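Local coordinates for protein acyl-ACP thioesterase (Bacteroides thetaiotaomicron, PDB 2ESS) that probably hydrolyses the thioester of fatty acyl-acyl carrier protein, releasing the fatty acid during fatty acid biosynthesis, and binds calcium, at residues N6-Y11 and C140-P145; Y11-E16 and L36-F41; G29-H34 and L65-D70; F48-L53 and N57-L62; H184-F189 and R200-A205. All coordinates share one frame; numbering follows the deposited sequence.

Contact 1: N6-Y11 and C140-P145; sequences NKIGTY and CDEPCP
Lys7 and Cys140 bring the two backbones nearest, with CA atoms 6.4 Å apart, where a short 3-10 segment near the N-terminus passes an irregular loop just before the chain enters strand 9-14. No hydrogen bond joins the two segments; instead each is bonded separately to strand 78-88, Gly9 through Thr83 and Cys140 through Val85. Lys7 lays the aliphatic part of its extended chain along Cys140, with Lys7 CD 4.0 Å from Cys140 CB. A long, flexible residue suits this place, because the ammonium group is carried past the cysteine to Ile139 O and to a salt bridge with Glu4. Ile8 reaches in two directions. Its CG1 touches Cys140 SG at 4.0 Å, while CD1 crosses the Glu142 side chain at about a right angle and lies 3.6 Å from Glu142 OE2. A bend at CB-CG (chi2 68°) folds the glutamate chain, so that CG and CD as well as OE2 come against that methyl. Cys140 SG also receives a weak bond from Glu142 N, 3.6 Å away, which ties the loop to itself. Across the contact the segments thus meet through van der Waals touches, without a salt bridge, and the polar ties of Lys7 run to residues outside them.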
# COMPACT_ATOMS: atom_id res chain seq x y z
N ASN A 6 -3.59 -24.59 18.35
CA ASN A 6 -2.55 -23.75 18.99
C ASN A 6 -1.34 -23.36 18.09
O ASN A 6 -0.61 -22.42 18.40
CB ASN A 6 -2.00 -24.45 20.24
CG ASN A 6 -2.98 -24.44 21.41
OD1 ASN A 6 -3.80 -23.53 21.56
ND2 ASN A 6 -2.86 -25.45 22.27
N LYS A 7 -1.14 -24.08 17.00
CA LYS A 7 -0.07 -23.80 16.04
C LYS A 7 -0.47 -22.77 14.99
O LYS A 7 0.35 -22.39 14.18
CB LYS A 7 0.30 -25.09 15.33
CG LYS A 7 0.78 -26.18 16.27
CD LYS A 7 0.71 -27.53 15.64
CE LYS A 7 1.36 -28.58 16.52
NZ LYS A 7 1.50 -29.87 15.78
N ILE A 8 -1.73 -22.36 14.99
CA ILE A 8 -2.28 -21.36 14.07
C ILE A 8 -2.14 -19.95 14.64
O ILE A 8 -2.43 -19.69 15.80
CB ILE A 8 -3.79 -21.66 13.73
CG1 ILE A 8 -3.90 -23.06 13.13
CG2 ILE A 8 -4.34 -20.63 12.77
CD1 ILE A 8 -5.33 -23.64 13.12
N GLY A 9 -1.64 -19.03 13.84
CA GLY A 9 -1.68 -17.63 14.15
C GLY A 9 -2.89 -17.00 13.48
O GLY A 9 -3.14 -17.23 12.30
N THR A 10 -3.60 -16.16 14.22
CA THR A 10 -4.78 -15.43 13.72
C THR A 10 -4.61 -13.92 13.89
O THR A 10 -4.31 -13.45 14.97
CB THR A 10 -6.09 -15.85 14.49
OG1 THR A 10 -6.19 -17.29 14.52
CG2 THR A 10 -7.35 -15.22 13.83
N TYR A 11 -4.83 -13.16 12.82
CA TYR A 11 -4.52 -11.74 12.79
C TYR A 11 -5.72 -11.00 12.25
O TYR A 11 -6.34 -11.45 11.31
CB TYR A 11 -3.26 -11.50 11.94
CG TYR A 11 -2.12 -12.37 12.43
CD1 TYR A 11 -1.42 -12.06 13.59
CD2 TYR A 11 -1.82 -13.57 11.80
CE1 TYR A 11 -0.43 -12.90 14.06
CE2 TYR A 11 -0.82 -14.41 12.27
CZ TYR A 11 -0.12 -14.08 13.38
OH TYR A 11 0.86 -14.95 13.81
N CYS A 140 1.31 -28.40 11.21
CA CYS A 140 -0.06 -28.34 11.60
C CYS A 140 -0.90 -28.90 10.45
O CYS A 140 -0.66 -28.60 9.26
CB CYS A 140 -0.39 -26.86 11.86
SG CYS A 140 -2.12 -26.44 12.10
N ASP A 141 -1.92 -29.67 10.83
CA ASP A 141 -2.79 -30.39 9.89
C ASP A 141 -4.08 -29.63 9.51
O ASP A 141 -4.98 -30.22 8.94
CB ASP A 141 -3.15 -31.78 10.48
CG ASP A 141 -4.09 -31.71 11.70
OD1 ASP A 141 -4.46 -30.59 12.18
OD2 ASP A 141 -4.48 -32.79 12.20
N GLU A 142 -4.17 -28.35 9.82
CA GLU A 142 -5.35 -27.56 9.45
C GLU A 142 -5.64 -27.64 7.93
O GLU A 142 -4.73 -27.55 7.12
CB GLU A 142 -5.11 -26.11 9.87
CG GLU A 142 -6.23 -25.13 9.61
CD GLU A 142 -7.46 -25.39 10.48
OE1 GLU A 142 -8.53 -24.85 10.12
OE2 GLU A 142 -7.36 -26.13 11.49
N PRO A 143 -6.91 -27.84 7.53
CA PRO A 143 -7.14 -27.99 6.09
C PRO A 143 -7.02 -26.71 5.27
O PRO A 143 -7.31 -25.59 5.75
CB PRO A 143 -8.57 -28.52 6.00
CG PRO A 143 -9.09 -28.63 7.40
CD PRO A 143 -8.16 -27.93 8.31
N CYS A 144 -6.58 -26.88 4.03
CA CYS A 144 -6.46 -25.78 3.08
C CYS A 144 -6.84 -26.37 1.72
O CYS A 144 -5.97 -26.78 0.94
CB CYS A 144 -5.03 -25.27 3.11
SG CYS A 144 -4.69 -23.86 2.09
N PRO A 145 -8.14 -26.47 1.45
CA PRO A 145 -8.64 -27.30 0.36
C PRO A 145 -8.55 -26.59 -1.00
O PRO A 145 -9.57 -26.37 -1.64
CB PRO A 145 -10.09 -27.54 0.75
CG PRO A 145 -10.49 -26.30 1.43
CD PRO A 145 -9.25 -25.83 2.18

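Contact 2: Y11-E16 and L36-F41; sequences YQFVAE and LNCAGF
Tyr11 and Phe13, on the first strand of a hotdog fold, lean on Cys38 and Phe41 of the long helix that the sheet wraps. Strand 11-14 and helix 36-41 run nearly antiparallel, at 151°, their axes 10.5 Å apart at closest. The tight part is at the buried sulfur. Cys38 SG lies 3.5 Å from Tyr11 CD2 and equally close to Phe13 CZ, meeting the tyrosine ring obliquely and the phenylalanine ring at its edge, in plane. A small, polarisable thiol suits this spot between two aromatic rings. Phe13 is hemmed in further by the ring of Phe79. Toward the partly exposed side the fit is looser: the side chains of Tyr11 and Phe41 slide past each other in opposite directions, their rings oblique, centroids 5.4 Å apart and planes at 59°. Phe41 CD2 sits over one face of the tyrosine, near its rim, and Phe41 CB is 3.9 Å from Tyr11 CE1. With an alanine in place of Tyr11, a gap would probably open between strand and helix, leaving Cys38 SG without one of its two rings and Phe41 freer to turn. The Phe41 ring is also backed within its own helix, by Asn37 O, 3.1 Å above the ring plane and over its centre.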
# COMPACT_ATOMS: atom_id res chain seq x y z
N TYR A 11 -4.83 -13.16 12.82
CA TYR A 11 -4.52 -11.74 12.79
C TYR A 11 -5.72 -11.00 12.25
O TYR A 11 -6.34 -11.45 11.31
CB TYR A 11 -3.26 -11.50 11.94
CG TYR A 11 -2.12 -12.37 12.43
CD1 TYR A 11 -1.42 -12.06 13.59
CD2 TYR A 11 -1.82 -13.57 11.80
CE1 TYR A 11 -0.43 -12.90 14.06
CE2 TYR A 11 -0.82 -14.41 12.27
CZ TYR A 11 -0.12 -14.08 13.38
OH TYR A 11 0.86 -14.95 13.81
N GLN A 12 -6.06 -9.90 12.91
CA GLN A 12 -7.24 -9.09 12.62
C GLN A 12 -6.93 -7.84 11.81
O GLN A 12 -5.97 -7.11 12.08
CB GLN A 12 -7.90 -8.62 13.93
CG GLN A 12 -8.32 -9.72 14.87
CD GLN A 12 -9.35 -10.62 14.25
OE1 GLN A 12 -10.24 -10.16 13.54
NE2 GLN A 12 -9.21 -11.93 14.47
N PHE A 13 -7.76 -7.58 10.81
CA PHE A 13 -7.61 -6.41 9.95
C PHE A 13 -8.94 -5.72 9.67
O PHE A 13 -10.01 -6.26 9.92
CB PHE A 13 -6.99 -6.84 8.63
CG PHE A 13 -5.69 -7.51 8.79
CD1 PHE A 13 -4.56 -6.77 9.08
CD2 PHE A 13 -5.58 -8.89 8.69
CE1 PHE A 13 -3.33 -7.39 9.25
CE2 PHE A 13 -4.35 -9.52 8.84
CZ PHE A 13 -3.23 -8.78 9.12
N VAL A 14 -8.85 -4.50 9.15
CA VAL A 14 -10.00 -3.80 8.58
C VAL A 14 -9.61 -3.38 7.16
O VAL A 14 -8.49 -2.88 6.96
CB VAL A 14 -10.35 -2.55 9.39
CG1 VAL A 14 -11.54 -1.81 8.77
CG2 VAL A 14 -10.65 -2.92 10.84
N ALA A 15 -10.51 -3.55 6.18
CA ALA A 15 -10.26 -3.11 4.80
C ALA A 15 -10.32 -1.55 4.66
O ALA A 15 -11.39 -0.95 4.67
CB ALA A 15 -11.25 -3.77 3.85
N GLU A 16 -9.17 -0.92 4.52
CA GLU A 16 -9.09 0.54 4.45
C GLU A 16 -9.39 1.05 3.03
O GLU A 16 -9.11 0.34 2.03
CB GLU A 16 -7.67 1.02 4.83
CG GLU A 16 -7.05 0.41 6.08
CD GLU A 16 -5.50 0.59 6.15
OE1 GLU A 16 -4.91 1.31 5.27
OE2 GLU A 16 -4.87 -0.01 7.06
N LEU A 36 1.73 -12.19 3.56
CA LEU A 36 3.17 -12.25 3.77
C LEU A 36 3.60 -11.65 5.11
O LEU A 36 4.45 -12.21 5.79
CB LEU A 36 3.91 -11.60 2.58
CG LEU A 36 3.62 -12.28 1.23
CD1 LEU A 36 4.45 -11.65 0.06
CD2 LEU A 36 3.87 -13.80 1.32
N ASN A 37 2.98 -10.55 5.52
CA ASN A 37 3.24 -9.99 6.84
C ASN A 37 2.82 -10.96 7.94
O ASN A 37 3.49 -11.04 8.98
CB ASN A 37 2.49 -8.67 7.05
CG ASN A 37 3.12 -7.49 6.28
OD1 ASN A 37 4.30 -7.48 5.99
ND2 ASN A 37 2.31 -6.47 6.00
N CYS A 38 1.71 -11.67 7.73
CA CYS A 38 1.21 -12.62 8.75
C CYS A 38 2.15 -13.85 8.94
O CYS A 38 2.41 -14.32 10.07
CB CYS A 38 -0.24 -13.10 8.47
SG CYS A 38 -1.44 -11.80 8.80
N ALA A 39 2.70 -14.29 7.82
CA ALA A 39 3.67 -15.33 7.78
C ALA A 39 4.88 -14.94 8.63
O ALA A 39 5.37 -15.73 9.43
CB ALA A 39 4.09 -15.55 6.32
N GLY A 40 5.33 -13.71 8.44
CA GLY A 40 6.38 -13.10 9.21
C GLY A 40 6.06 -12.95 10.68
O GLY A 40 6.90 -13.27 11.48
N PHE A 41 4.85 -12.50 11.05
CA PHE A 41 4.48 -12.39 12.47
C PHE A 41 4.55 -13.77 13.14
O PHE A 41 5.03 -13.93 14.28
CB PHE A 41 3.05 -11.87 12.72
CG PHE A 41 2.70 -10.54 12.05
CD1 PHE A 41 3.61 -9.50 11.95
CD2 PHE A 41 1.38 -10.33 11.56
CE1 PHE A 41 3.24 -8.26 11.33
CE2 PHE A 41 1.00 -9.12 10.94
CZ PHE A 41 1.93 -8.08 10.83

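Contact 3: G29-H34 and L65-D70; sequences GVLGNH and LAIELD
No ring or other flat group enters the place where Leu31 meets Ile67 and Leu69; the nearby imidazole of His34 turns instead to the ring of Phe13, the two planes about 30° apart. What remains is purely aliphatic packing in the heart of a hotdog fold, between the long helix 28-45 and strand 58-69 of the sheet that curls round it. One methyl does all of the close touching from the helix. Leu31 CG stands anti to the backbone N (chi1 180°), which carries CD2 out to the strand. There Leu31 CD2 lies 3.8 Å from Ile67 CG2, the two side chains sliding past each other in opposite directions. With Leu69 the approach is tip to tip. Branched aliphatic residues suit a buried surface like this, since they fill it and bring no polar atom that would need a partner. Gly32 also lies against the strand, close to Leu65 and Ile67. Around this centre, Met28 of the same helix packs on both Ile67 and Leu69, and Leu35 on Ile67. Leu31 CD2 faces both end methyls of Leu69, 4.1 Å from CD1 and 4.0 Å from CD2.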
# COMPACT_ATOMS: atom_id res chain seq x y z
N GLY A 29 -3.16 -7.24 -4.31
CA GLY A 29 -1.86 -6.77 -3.84
C GLY A 29 -1.88 -6.56 -2.33
O GLY A 29 -0.98 -7.02 -1.63
N VAL A 30 -2.94 -5.93 -1.83
CA VAL A 30 -3.05 -5.67 -0.37
C VAL A 30 -3.26 -6.95 0.39
O VAL A 30 -2.69 -7.11 1.48
CB VAL A 30 -4.16 -4.64 -0.04
CG1 VAL A 30 -4.44 -4.61 1.46
CG2 VAL A 30 -3.73 -3.26 -0.57
N LEU A 31 -4.06 -7.86 -0.16
CA LEU A 31 -4.26 -9.18 0.46
C LEU A 31 -2.94 -9.94 0.54
O LEU A 31 -2.62 -10.48 1.58
CB LEU A 31 -5.26 -10.04 -0.28
CG LEU A 31 -5.53 -11.43 0.29
CD1 LEU A 31 -5.96 -11.40 1.78
CD2 LEU A 31 -6.57 -12.14 -0.58
N GLY A 32 -2.21 -10.02 -0.57
CA GLY A 32 -0.84 -10.58 -0.59
C GLY A 32 0.05 -9.97 0.49
O GLY A 32 0.70 -10.70 1.24
N ASN A 33 0.04 -8.65 0.60
CA ASN A 33 0.77 -7.91 1.66
C ASN A 33 0.40 -8.44 3.06
O ASN A 33 1.30 -8.80 3.86
CB ASN A 33 0.55 -6.39 1.59
CG ASN A 33 1.41 -5.61 2.64
OD1 ASN A 33 2.61 -5.73 2.66
ND2 ASN A 33 0.76 -4.88 3.52
N HIS A 34 -0.90 -8.55 3.34
CA HIS A 34 -1.35 -9.08 4.63
C HIS A 34 -0.87 -10.53 4.87
O HIS A 34 -0.40 -10.88 5.97
CB HIS A 34 -2.87 -8.99 4.75
CG HIS A 34 -3.37 -7.58 4.92
ND1 HIS A 34 -2.78 -6.69 5.78
CD2 HIS A 34 -4.42 -6.93 4.37
CE1 HIS A 34 -3.44 -5.54 5.74
NE2 HIS A 34 -4.44 -5.67 4.90
N LEU A 65 3.18 -18.48 -4.59
CA LEU A 65 2.01 -18.03 -3.84
C LEU A 65 0.75 -18.33 -4.66
O LEU A 65 0.71 -17.93 -5.82
CB LEU A 65 2.11 -16.54 -3.55
CG LEU A 65 0.99 -15.86 -2.77
CD1 LEU A 65 0.78 -16.50 -1.35
CD2 LEU A 65 1.24 -14.39 -2.72
N ALA A 66 -0.23 -19.05 -4.08
CA ALA A 66 -1.56 -19.22 -4.73
C ALA A 66 -2.60 -18.78 -3.73
O ALA A 66 -2.54 -19.16 -2.56
CB ALA A 66 -1.83 -20.65 -5.18
N ILE A 67 -3.54 -17.96 -4.21
CA ILE A 67 -4.67 -17.40 -3.47
C ILE A 67 -5.96 -17.81 -4.20
O ILE A 67 -6.08 -17.68 -5.42
CB ILE A 67 -4.60 -15.86 -3.39
CG1 ILE A 67 -3.28 -15.39 -2.77
CG2 ILE A 67 -5.80 -15.25 -2.56
CD1 ILE A 67 -3.00 -13.87 -2.95
N GLU A 68 -6.90 -18.38 -3.46
CA GLU A 68 -8.19 -18.75 -4.06
C GLU A 68 -9.31 -18.23 -3.17
O GLU A 68 -9.31 -18.47 -1.96
CB GLU A 68 -8.31 -20.26 -4.25
CG GLU A 68 -9.43 -20.70 -5.18
CD GLU A 68 -9.36 -22.20 -5.54
OE1 GLU A 68 -10.46 -22.77 -5.70
OE2 GLU A 68 -8.24 -22.78 -5.65
N LEU A 69 -10.24 -17.49 -3.78
CA LEU A 69 -11.26 -16.71 -3.05
C LEU A 69 -12.66 -16.96 -3.56
O LEU A 69 -12.85 -17.04 -4.76
CB LEU A 69 -10.98 -15.21 -3.18
CG LEU A 69 -9.63 -14.68 -2.67
CD1 LEU A 69 -9.38 -13.33 -3.28
CD2 LEU A 69 -9.60 -14.64 -1.15
N ASP A 70 -13.62 -17.06 -2.63
CA ASP A 70 -15.05 -16.97 -2.96
C ASP A 70 -15.50 -15.51 -3.01
O ASP A 70 -16.39 -15.14 -3.77
CB ASP A 70 -15.89 -17.66 -1.89
CG ASP A 70 -15.78 -19.18 -1.95
OD1 ASP A 70 -15.41 -19.73 -3.02
OD2 ASP A 70 -16.07 -19.82 -0.92

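Contact 4: F48-L53 and N57-L62; sequences FGIATL and NYTWVL
Trp60 and Leu53 cross at about a right angle, so that the leucine presents a methyl to the flat of the indole. Leu53 CD2 sits over the five-membered ring, 3.4 Å from its centroid and only 13° off the normal, a close CH-pi contact. Leu53 chi1, at -96°, is displaced from the usual staggered value, consistent with a side chain pressed to fit. The same indole uses its edge for a polar bond: Trp60 NE1 donates to Phe48 O at 2.8 Å, in the ring plane and in the carbonyl plane too. Tryptophan suits the site because it offers both a broad apolar face and an N-H. Beside it Ile50 crosses aslant, its CG1 4.0 Å from Trp60 CD1, while its CG2 lies alongside Thr59 OG1. A phenylalanine in place of Trp60 would probably leave Phe48 O without its donor and the loop before the helix less firmly fixed. Gly49 is the N-cap of this short helix, and a Schellman motif ends it: Asn57, with positive phi, is the C-prime residue, and Tyr58 N bonds to Leu53 O at 3.1 Å from above the carbonyl plane. One hydrogen bond thus ties the residue before the N-cap to the indole, the capping bond joins the helix end to the start of the strand, and Leu53 and Ile50 add apolar packing on the same indole.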
# COMPACT_ATOMS: atom_id res chain seq x y z
N PHE A 48 11.40 -18.83 14.18
CA PHE A 48 11.89 -19.45 12.96
C PHE A 48 11.77 -18.54 11.74
O PHE A 48 11.78 -19.00 10.60
CB PHE A 48 11.27 -20.83 12.69
CG PHE A 48 9.78 -20.87 12.55
CD1 PHE A 48 9.15 -20.58 11.33
CD2 PHE A 48 8.99 -21.28 13.63
CE1 PHE A 48 7.79 -20.68 11.21
CE2 PHE A 48 7.60 -21.38 13.53
CZ PHE A 48 7.00 -21.08 12.31
N GLY A 49 11.69 -17.25 12.01
CA GLY A 49 11.65 -16.23 11.01
C GLY A 49 13.01 -15.83 10.46
O GLY A 49 14.05 -16.41 10.78
N ILE A 50 12.99 -14.82 9.59
CA ILE A 50 14.20 -14.37 8.93
C ILE A 50 15.31 -13.99 9.93
O ILE A 50 16.46 -14.40 9.77
CB ILE A 50 13.87 -13.19 7.96
CG1 ILE A 50 13.06 -13.73 6.77
CG2 ILE A 50 15.20 -12.50 7.47
CD1 ILE A 50 12.67 -12.73 5.70
N ALA A 51 14.96 -13.24 10.97
CA ALA A 51 15.93 -12.79 11.98
C ALA A 51 16.75 -13.96 12.57
O ALA A 51 17.97 -13.88 12.64
CB ALA A 51 15.21 -12.01 13.11
N THR A 52 16.06 -15.02 12.98
CA THR A 52 16.69 -16.19 13.56
C THR A 52 17.55 -16.88 12.53
O THR A 52 18.71 -17.15 12.76
CB THR A 52 15.64 -17.20 14.06
OG1 THR A 52 14.86 -16.58 15.09
CG2 THR A 52 16.30 -18.49 14.59
N LEU A 53 16.97 -17.15 11.36
CA LEU A 53 17.75 -17.78 10.27
C LEU A 53 19.05 -17.01 9.94
O LEU A 53 20.11 -17.63 9.71
CB LEU A 53 16.88 -17.96 9.02
CG LEU A 53 16.22 -19.32 8.84
CD1 LEU A 53 15.18 -19.52 9.92
CD2 LEU A 53 15.64 -19.49 7.42
N ASN A 57 23.28 -17.62 9.05
CA ASN A 57 23.65 -17.38 7.65
C ASN A 57 22.71 -17.98 6.63
O ASN A 57 23.14 -18.30 5.50
CB ASN A 57 25.10 -17.78 7.31
CG ASN A 57 25.76 -16.79 6.36
OD1 ASN A 57 25.37 -15.62 6.28
ND2 ASN A 57 26.78 -17.25 5.64
N TYR A 58 21.45 -18.16 7.02
CA TYR A 58 20.39 -18.56 6.11
C TYR A 58 19.37 -17.47 5.99
O TYR A 58 19.34 -16.52 6.81
CB TYR A 58 19.73 -19.83 6.61
CG TYR A 58 20.68 -20.96 6.62
CD1 TYR A 58 20.98 -21.63 5.44
CD2 TYR A 58 21.33 -21.34 7.78
CE1 TYR A 58 21.88 -22.66 5.43
CE2 TYR A 58 22.25 -22.36 7.77
CZ TYR A 58 22.51 -23.02 6.59
OH TYR A 58 23.42 -24.05 6.56
N THR A 59 18.51 -17.58 4.97
CA THR A 59 17.32 -16.75 4.92
C THR A 59 16.20 -17.50 4.20
O THR A 59 16.43 -18.56 3.64
CB THR A 59 17.54 -15.35 4.26
OG1 THR A 59 16.47 -14.50 4.63
CG2 THR A 59 17.61 -15.45 2.71
N TRP A 60 15.00 -16.95 4.28
CA TRP A 60 13.83 -17.47 3.59
C TRP A 60 13.60 -16.69 2.32
O TRP A 60 13.77 -15.47 2.32
CB TRP A 60 12.59 -17.27 4.45
CG TRP A 60 12.53 -18.10 5.69
CD1 TRP A 60 12.52 -17.64 6.98
CD2 TRP A 60 12.37 -19.52 5.77
NE1 TRP A 60 12.40 -18.70 7.86
CE2 TRP A 60 12.28 -19.86 7.14
CE3 TRP A 60 12.26 -20.54 4.82
CZ2 TRP A 60 12.16 -21.18 7.58
CZ3 TRP A 60 12.12 -21.85 5.26
CH2 TRP A 60 12.08 -22.16 6.62
N VAL A 61 13.23 -17.40 1.24
CA VAL A 61 12.82 -16.73 0.01
C VAL A 61 11.50 -17.32 -0.47
O VAL A 61 11.33 -18.51 -0.50
CB VAL A 61 13.89 -16.80 -1.12
CG1 VAL A 61 15.07 -15.90 -0.77
CG2 VAL A 61 14.35 -18.22 -1.37
N LEU A 62 10.58 -16.43 -0.84
CA LEU A 62 9.27 -16.80 -1.33
C LEU A 62 9.42 -17.23 -2.77
O LEU A 62 9.87 -16.45 -3.61
CB LEU A 62 8.30 -15.62 -1.26
CG LEU A 62 6.87 -15.84 -1.79
CD1 LEU A 62 6.15 -16.97 -1.01
CD2 LEU A 62 6.09 -14.50 -1.69

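Contact 5: H184-F189 and R200-A205; sequences HILDLF and RRFEMA
Ile185 and Met204, the latter present as selenomethionine, reach toward each other tip to tip, Ile185 CD1 lying 3.7 Å from Met204 SE and 3.8 Å from Met204 CE. One helix position on, Leu186 crosses Phe202 aslant, and its CD2 comes 3.8 Å from Phe202 CE1. The methionine chain is bent twice: chi2 (-65°) sets the place of SE and the bend at chi3 that of CE, and both atoms meet the isoleucine methyl. All four residues are buried, as apolar side chains should be where helix 178-186 lies against strand 199-206, the helix-on-sheet layer of the second hotdog domain. Ile182, one turn earlier in that helix, packs on both Phe202 and Met204, while Ser243 of the adjoining strand touches Ile185 and Phe202. Beyond this shell the strand carries charge. Arg201 grips one oxygen of Glu203 side-on, through NE at 2.8 Å and NH2 at 3.1 Å from Glu203 OE2, both nitrogens meeting it in the guanidinium plane. Arg201 NH1 goes on to Glu68 of the neighbouring strand, so the arginine bridges two carboxylates. Arg200 and Arg201 together face Ile246 in a classic beta bulge.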
# COMPACT_ATOMS: atom_id res chain seq x y z
N HIS A 184 1.34 -4.61 -10.80
CA HIS A 184 1.60 -4.37 -12.23
C HIS A 184 0.92 -5.42 -13.15
O HIS A 184 0.45 -5.09 -14.20
CB HIS A 184 3.10 -4.27 -12.51
CG HIS A 184 3.76 -3.11 -11.81
ND1 HIS A 184 3.30 -1.81 -11.95
CD2 HIS A 184 4.81 -3.05 -10.97
CE1 HIS A 184 4.05 -1.01 -11.21
NE2 HIS A 184 4.97 -1.74 -10.61
N ILE A 185 0.88 -6.67 -12.72
CA ILE A 185 0.26 -7.72 -13.51
C ILE A 185 -1.25 -7.47 -13.63
O ILE A 185 -1.83 -7.54 -14.73
CB ILE A 185 0.58 -9.13 -12.91
CG1 ILE A 185 2.06 -9.47 -13.13
CG2 ILE A 185 -0.29 -10.23 -13.54
CD1 ILE A 185 2.54 -10.56 -12.27
N LEU A 186 -1.86 -7.16 -12.49
CA LEU A 186 -3.30 -6.91 -12.44
C LEU A 186 -3.68 -5.67 -13.21
O LEU A 186 -4.78 -5.61 -13.73
CB LEU A 186 -3.85 -6.90 -11.02
CG LEU A 186 -3.70 -8.31 -10.36
CD1 LEU A 186 -4.35 -8.35 -9.00
CD2 LEU A 186 -4.25 -9.45 -11.26
N ASP A 187 -2.75 -4.73 -13.39
CA ASP A 187 -3.01 -3.56 -14.29
C ASP A 187 -3.04 -3.88 -15.77
O ASP A 187 -3.41 -3.03 -16.54
CB ASP A 187 -2.02 -2.41 -14.05
CG ASP A 187 -2.25 -1.67 -12.70
OD1 ASP A 187 -3.40 -1.70 -12.21
OD2 ASP A 187 -1.30 -1.07 -12.13
N LEU A 188 -2.65 -5.08 -16.19
CA LEU A 188 -2.74 -5.47 -17.59
C LEU A 188 -4.18 -5.69 -18.05
O LEU A 188 -4.44 -5.61 -19.24
CB LEU A 188 -1.96 -6.77 -17.84
CG LEU A 188 -0.45 -6.69 -17.63
CD1 LEU A 188 0.12 -8.08 -17.53
CD2 LEU A 188 0.22 -5.84 -18.76
N PHE A 189 -5.13 -5.96 -17.15
CA PHE A 189 -6.44 -6.45 -17.59
C PHE A 189 -7.45 -5.33 -17.77
O PHE A 189 -7.45 -4.39 -17.00
CB PHE A 189 -6.99 -7.50 -16.65
CG PHE A 189 -6.09 -8.67 -16.55
CD1 PHE A 189 -6.09 -9.63 -17.54
CD2 PHE A 189 -5.17 -8.75 -15.53
CE1 PHE A 189 -5.24 -10.68 -17.48
CE2 PHE A 189 -4.29 -9.80 -15.46
CZ PHE A 189 -4.32 -10.76 -16.43
N ARG A 200 -10.97 -15.32 -9.12
CA ARG A 200 -11.18 -16.41 -8.18
C ARG A 200 -9.91 -17.15 -7.80
O ARG A 200 -9.82 -17.67 -6.69
CB ARG A 200 -12.26 -17.37 -8.67
CG ARG A 200 -11.87 -18.49 -9.57
CD ARG A 200 -12.85 -19.67 -9.36
NE ARG A 200 -12.68 -20.26 -8.02
CZ ARG A 200 -13.42 -20.02 -6.93
NH1 ARG A 200 -14.46 -19.18 -6.95
NH2 ARG A 200 -13.11 -20.63 -5.79
N ARG A 201 -8.94 -17.18 -8.70
CA ARG A 201 -7.64 -17.76 -8.36
C ARG A 201 -6.53 -16.94 -8.95
O ARG A 201 -6.62 -16.50 -10.09
CB ARG A 201 -7.53 -19.20 -8.82
CG ARG A 201 -6.21 -19.85 -8.34
CD ARG A 201 -6.28 -21.27 -8.33
NE ARG A 201 -4.95 -21.84 -8.12
CZ ARG A 201 -4.57 -22.58 -7.09
NH1 ARG A 201 -5.41 -22.85 -6.07
NH2 ARG A 201 -3.32 -23.07 -7.08
N PHE A 202 -5.47 -16.74 -8.16
CA PHE A 202 -4.35 -15.94 -8.54
C PHE A 202 -3.06 -16.61 -8.04
O PHE A 202 -2.94 -16.95 -6.85
CB PHE A 202 -4.50 -14.52 -7.97
CG PHE A 202 -3.34 -13.63 -8.30
CD1 PHE A 202 -3.22 -13.06 -9.55
CD2 PHE A 202 -2.36 -13.38 -7.35
CE1 PHE A 202 -2.14 -12.27 -9.86
CE2 PHE A 202 -1.31 -12.60 -7.64
CZ PHE A 202 -1.20 -12.04 -8.91
N GLU A 203 -2.12 -16.82 -8.95
CA GLU A 203 -0.85 -17.43 -8.58
C GLU A 203 0.34 -16.59 -9.04
O GLU A 203 0.29 -15.96 -10.06
CB GLU A 203 -0.73 -18.81 -9.20
CG GLU A 203 -1.89 -19.73 -8.98
CD GLU A 203 -1.76 -21.05 -9.72
OE1 GLU A 203 -0.67 -21.37 -10.25
OE2 GLU A 203 -2.78 -21.77 -9.81
N MSE A 204 1.38 -16.58 -8.23
CA MSE A 204 2.64 -15.91 -8.52
C MSE A 204 3.74 -16.95 -8.38
O MSE A 204 3.70 -17.80 -7.44
CB MSE A 204 2.93 -14.84 -7.49
CG MSE A 204 1.99 -13.66 -7.57
SE MSE A 204 2.30 -12.71 -9.33
CE MSE A 204 4.28 -12.44 -9.43
N ALA A 205 4.69 -16.89 -9.30
CA ALA A 205 5.96 -17.62 -9.19
C ALA A 205 7.09 -16.61 -9.29
O ALA A 205 7.19 -15.87 -10.26
CB ALA A 205 6.09 -18.66 -10.30

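All five contacts draw on one antiparallel sheet. Contacts 1 and 2 share Tyr11 and strand 9-14; contacts 2 and 3 use successive parts of helix 28-45, their centres 11 Å apart, and touch through Phe13 CE1 and His34 ND1 at 3.6 Å. Contact 4 starts the strand that contact 3 continues, and meets contact 2 where Leu36 packs on Leu62. The two hotdog halves join between contacts 3 and 5, centres 10 Å apart, where Leu65 O and Met204 N lie 2.8 Å apart, a probable hydrogen bond. Asp171 and His175 bind calcium; a calcium ion lies about 8 Å from the side chain of Ile50 in contact 4, and one about 12 Å from that of Met204 in contact 5.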